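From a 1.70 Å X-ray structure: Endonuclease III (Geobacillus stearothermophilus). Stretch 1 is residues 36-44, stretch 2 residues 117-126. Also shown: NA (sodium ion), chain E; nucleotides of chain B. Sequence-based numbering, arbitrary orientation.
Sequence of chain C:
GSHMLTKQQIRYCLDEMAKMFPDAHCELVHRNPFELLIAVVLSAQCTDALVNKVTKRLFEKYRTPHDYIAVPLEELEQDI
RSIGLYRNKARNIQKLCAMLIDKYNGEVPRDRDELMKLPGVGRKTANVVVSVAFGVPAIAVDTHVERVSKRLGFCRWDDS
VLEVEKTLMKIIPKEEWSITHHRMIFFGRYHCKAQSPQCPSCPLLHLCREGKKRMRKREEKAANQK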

# COMPACT_ATOMS: atom_id res chain seq x y z
N LEU C 36 10.05 3.81 -7.07
CA LEU C 36 8.88 3.60 -6.21
C LEU C 36 7.93 2.63 -6.90
O LEU C 36 7.44 1.70 -6.27
CB LEU C 36 8.14 4.91 -5.93
CG LEU C 36 6.86 4.75 -5.09
CD1 LEU C 36 7.19 4.15 -3.72
CD2 LEU C 36 6.17 6.09 -4.93
N LEU C 37 7.65 2.87 -8.18
CA LEU C 37 6.73 2.00 -8.92
C LEU C 37 7.17 0.55 -8.85
O LEU C 37 6.35 -0.33 -8.56
CB LEU C 37 6.64 2.45 -10.38
CG LEU C 37 5.75 1.57 -11.28
CD1 LEU C 37 4.32 1.56 -10.75
CD2 LEU C 37 5.78 2.12 -12.70
N ILE C 38 8.44 0.28 -9.13
CA ILE C 38 8.91 -1.11 -9.08
C ILE C 38 8.77 -1.67 -7.67
O ILE C 38 8.30 -2.80 -7.48
CB ILE C 38 10.40 -1.23 -9.50
CG1 ILE C 38 10.57 -0.78 -10.96
CG2 ILE C 38 10.88 -2.67 -9.29
CD1 ILE C 38 9.76 -1.59 -11.95
N ALA C 39 9.17 -0.89 -6.68
CA ALA C 39 9.10 -1.33 -5.30
C ALA C 39 7.68 -1.68 -4.84
O ALA C 39 7.47 -2.69 -4.17
CB ALA C 39 9.69 -0.26 -4.38
N VAL C 40 6.70 -0.86 -5.22
CA VAL C 40 5.32 -1.11 -4.82
C VAL C 40 4.77 -2.35 -5.53
O VAL C 40 4.03 -3.12 -4.94
CB VAL C 40 4.43 0.12 -5.09
CG1 VAL C 40 2.99 -0.16 -4.67
CG2 VAL C 40 4.96 1.31 -4.29
N VAL C 41 5.16 -2.54 -6.79
CA VAL C 41 4.70 -3.72 -7.53
C VAL C 41 5.22 -4.97 -6.81
O VAL C 41 4.48 -5.95 -6.63
CB VAL C 41 5.21 -3.71 -8.99
CG1 VAL C 41 5.03 -5.10 -9.63
CG2 VAL C 41 4.44 -2.67 -9.80
N LEU C 42 6.48 -4.92 -6.39
CA LEU C 42 7.09 -6.05 -5.69
C LEU C 42 6.47 -6.25 -4.30
O LEU C 42 6.43 -7.37 -3.78
CB LEU C 42 8.61 -5.83 -5.54
CG LEU C 42 9.47 -5.84 -6.81
CD1 LEU C 42 10.93 -5.57 -6.44
CD2 LEU C 42 9.35 -7.20 -7.51
N SER C 43 5.98 -5.15 -3.71
CA SER C 43 5.38 -5.14 -2.38
C SER C 43 4.09 -5.94 -2.21
O SER C 43 3.71 -6.28 -1.08
CB SER C 43 5.12 -3.68 -1.96
OG SER C 43 4.49 -3.59 -0.70
N ALA C 44 3.40 -6.24 -3.30
CA ALA C 44 2.15 -6.99 -3.20
C ALA C 44 2.36 -8.35 -2.55
O ALA C 44 3.12 -9.17 -3.05
CB ALA C 44 1.53 -7.16 -4.59
N LYS C 117 -3.11 0.76 -16.16
CA LYS C 117 -3.03 0.08 -17.44
C LYS C 117 -1.77 -0.77 -17.52
O LYS C 117 -1.64 -1.65 -18.37
CB LYS C 117 -3.08 1.09 -18.58
CG LYS C 117 -4.42 1.78 -18.72
CD LYS C 117 -4.42 2.75 -19.88
CE LYS C 117 -5.77 3.45 -20.02
NZ LYS C 117 -6.88 2.48 -20.18
N LEU C 118 -0.82 -0.51 -16.62
CA LEU C 118 0.43 -1.26 -16.58
C LEU C 118 0.19 -2.63 -15.94
O LEU C 118 -0.58 -2.76 -14.98
CB LEU C 118 1.47 -0.49 -15.77
CG LEU C 118 1.80 0.91 -16.32
CD1 LEU C 118 2.61 1.68 -15.29
CD2 LEU C 118 2.57 0.78 -17.63
N PRO C 119 0.83 -3.68 -16.48
CA PRO C 119 0.66 -5.04 -15.95
C PRO C 119 1.28 -5.14 -14.55
O PRO C 119 2.40 -4.69 -14.34
CB PRO C 119 1.42 -5.90 -16.96
CG PRO C 119 1.46 -5.05 -18.22
CD PRO C 119 1.70 -3.68 -17.67
N GLY C 120 0.53 -5.72 -13.60
CA GLY C 120 1.03 -5.85 -12.24
C GLY C 120 0.59 -4.71 -11.34
O GLY C 120 0.80 -4.74 -10.13
N VAL C 121 -0.00 -3.68 -11.94
CA VAL C 121 -0.47 -2.52 -11.21
C VAL C 121 -2.00 -2.45 -11.11
O VAL C 121 -2.69 -2.27 -12.12
CB VAL C 121 0.01 -1.19 -11.87
CG1 VAL C 121 -0.45 0.01 -11.04
CG2 VAL C 121 1.53 -1.20 -12.03
N GLY C 122 -2.51 -2.58 -9.89
CA GLY C 122 -3.94 -2.48 -9.68
C GLY C 122 -4.24 -1.16 -8.99
O GLY C 122 -3.38 -0.28 -8.90
N ARG C 123 -5.45 -1.01 -8.45
CA ARG C 123 -5.80 0.24 -7.81
C ARG C 123 -4.93 0.57 -6.58
O ARG C 123 -4.54 1.72 -6.39
CB ARG C 123 -7.28 0.25 -7.44
CG ARG C 123 -7.76 1.60 -6.92
CD ARG C 123 -9.24 1.84 -7.17
NE ARG C 123 -9.67 3.10 -6.58
CZ ARG C 123 -10.65 3.86 -7.06
NH1 ARG C 123 -11.32 3.49 -8.15
NH2 ARG C 123 -10.96 4.99 -6.44
N LYS C 124 -4.61 -0.43 -5.76
CA LYS C 124 -3.78 -0.16 -4.58
C LYS C 124 -2.40 0.37 -4.99
O LYS C 124 -1.93 1.38 -4.46
CB LYS C 124 -3.62 -1.44 -3.74
CG LYS C 124 -2.69 -1.33 -2.52
CD LYS C 124 -1.26 -1.78 -2.84
CE LYS C 124 -0.39 -1.79 -1.57
NZ LYS C 124 1.03 -2.22 -1.78
N THR C 125 -1.77 -0.31 -5.93
CA THR C 125 -0.44 0.09 -6.39
C THR C 125 -0.46 1.48 -6.99
O THR C 125 0.39 2.32 -6.66
CB THR C 125 0.10 -0.94 -7.40
OG1 THR C 125 0.25 -2.20 -6.74
CG2 THR C 125 1.45 -0.51 -7.96
N ALA C 126 -1.43 1.74 -7.86
CA ALA C 126 -1.53 3.06 -8.50
C ALA C 126 -1.74 4.17 -7.47
O ALA C 126 -1.15 5.25 -7.58
CB ALA C 126 -2.65 3.06 -9.53
NA NA E . -2.87 -3.17 -14.41
P DT B 9 -3.10 -4.08 -6.53
OP1 DT B 9 -2.30 -2.93 -7.01
OP2 DT B 9 -4.52 -3.90 -6.16
O5' DT B 9 -3.00 -5.23 -7.61
C5' DT B 9 -1.72 -5.65 -8.06
C4' DT B 9 -1.86 -6.76 -9.08
O4' DT B 9 -2.21 -8.00 -8.41
C3' DT B 9 -2.92 -6.51 -10.15
O3' DT B 9 -2.30 -6.53 -11.44
C2' DT B 9 -3.92 -7.65 -9.97
C1' DT B 9 -3.13 -8.72 -9.23
N1 DT B 9 -3.93 -9.60 -8.34
C2 DT B 9 -3.74 -10.98 -8.41
O2 DT B 9 -2.94 -11.50 -9.17
N3 DT B 9 -4.51 -11.71 -7.55
C4 DT B 9 -5.45 -11.23 -6.65
O4 DT B 9 -6.08 -12.01 -5.94
C5 DT B 9 -5.62 -9.78 -6.65
C7 DT B 9 -6.63 -9.17 -5.74
C6 DT B 9 -4.85 -9.06 -7.48
P DC B 10 -3.19 -6.33 -12.76
OP1 DC B 10 -2.36 -5.59 -13.75
OP2 DC B 10 -4.55 -5.84 -12.43
O5' DC B 10 -3.31 -7.82 -13.29
C5' DC B 10 -2.16 -8.66 -13.29
C4' DC B 10 -2.53 -10.07 -13.66
O4' DC B 10 -3.16 -10.74 -12.53
C3' DC B 10 -3.53 -10.12 -14.82
O3' DC B 10 -3.10 -11.02 -15.83
C2' DC B 10 -4.82 -10.60 -14.18
C1' DC B 10 -4.34 -11.39 -12.97
N1 DC B 10 -5.32 -11.38 -11.87
C2 DC B 10 -5.61 -12.58 -11.20
O2 DC B 10 -5.00 -13.61 -11.52
N3 DC B 10 -6.53 -12.58 -10.21
C4 DC B 10 -7.16 -11.45 -9.89
N4 DC B 10 -8.07 -11.49 -8.91
C5 DC B 10 -6.88 -10.21 -10.55
C6 DC B 10 -5.97 -10.23 -11.52
P DG B 8 -0.87 -6.27 0.49
OP1 DG B 8 -2.24 -6.33 1.05
OP2 DG B 8 0.13 -7.31 0.87
O5' DG B 8 -0.96 -6.27 -1.10
C5' DG B 8 -2.04 -5.62 -1.78
C4' DG B 8 -1.87 -5.81 -3.27
O4' DG B 8 -1.79 -7.23 -3.56
C3' DG B 8 -2.96 -5.25 -4.18
O3' DG B 8 -2.28 -4.72 -5.31
C2' DG B 8 -3.81 -6.47 -4.52
C1' DG B 8 -2.79 -7.61 -4.50
N9 DG B 8 -3.31 -8.90 -4.06
C8 DG B 8 -4.27 -9.13 -3.10
N7 DG B 8 -4.48 -10.41 -2.89
C5 DG B 8 -3.61 -11.05 -3.77
C6 DG B 8 -3.38 -12.44 -3.99
O6 DG B 8 -3.88 -13.41 -3.41
N1 DG B 8 -2.44 -12.65 -4.99
C2 DG B 8 -1.79 -11.65 -5.69
N2 DG B 8 -0.92 -12.05 -6.62
N3 DG B 8 -1.99 -10.36 -5.48
C4 DG B 8 -2.90 -10.13 -4.52
O HOH W 1 1.33 -3.33 -4.44
O HOH W 2 1.94 -6.58 -8.37
O HOH W 3 -3.14 -3.83 -16.63
O HOH W 4 -5.30 -3.89 -13.99

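Most of stretch 1 is helix, begun earlier in the chain, and one side of it, formed by Leu37, Val40, Val41 and Ser43, meets a turn and the helix that follows it. No direct hydrogen bond joins the two stretches; apolar packing and bridging waters do the work. The closest CA atoms are those of Val40 and Thr125, 6.1 Å apart.

Lys117 stays exposed and beyond reach, but the CB of Leu118 points toward the helix, and its CD1 lies 4.1 Å from CD2 of Leu37, a purely apolar pairing. Leu118 also opens a type II turn closed by the bond from Val121 N to Leu118 O (3.2 Å). Carbonyl oxygens at both ends of this turn bind sodium, Leu118 O at 2.4 Å and Val121 O at 2.5 Å from NA.

Within the turn, Gly120 adopts a positive phi of 94°, where a CB would jam against the preceding carbonyl oxygen. Its N donates to OP1 of DC10 (2.9 Å), while water 2 donates to both Gly120 O (2.8 Å) and Val41 O (3.1 Å), linking the backbones. Val121 then sets its CG2 3.9 Å from Val41 CG2 and 4.1 Å from Leu37 CD1, a compact branched side chain in apolar contact with both.

Gly122 sits at the N-cap position, just before the next helix; a CB here would clash with O5' of DT9, and its N donates to OP1 of that nucleotide (2.9 Å). The side chain of Lys124 starts sideways, yet its length lets its end come nearer than its CB, bringing NZ within 3.9 Å of Ser43 OG and 4.1 Å of Val40 CG1; Lys124 is also bonded covalently to a group elsewhere in the structure.

Thr125 serves two chemistries. Its CG2 packs 3.6 Å from Val40 CG1, whereas its OG1 donates to DT9 OP1 (2.7 Å) and accepts from water 1 (2.8 Å), which also donates to Val40 O (2.8 Å). Ala126 turns its methyl away.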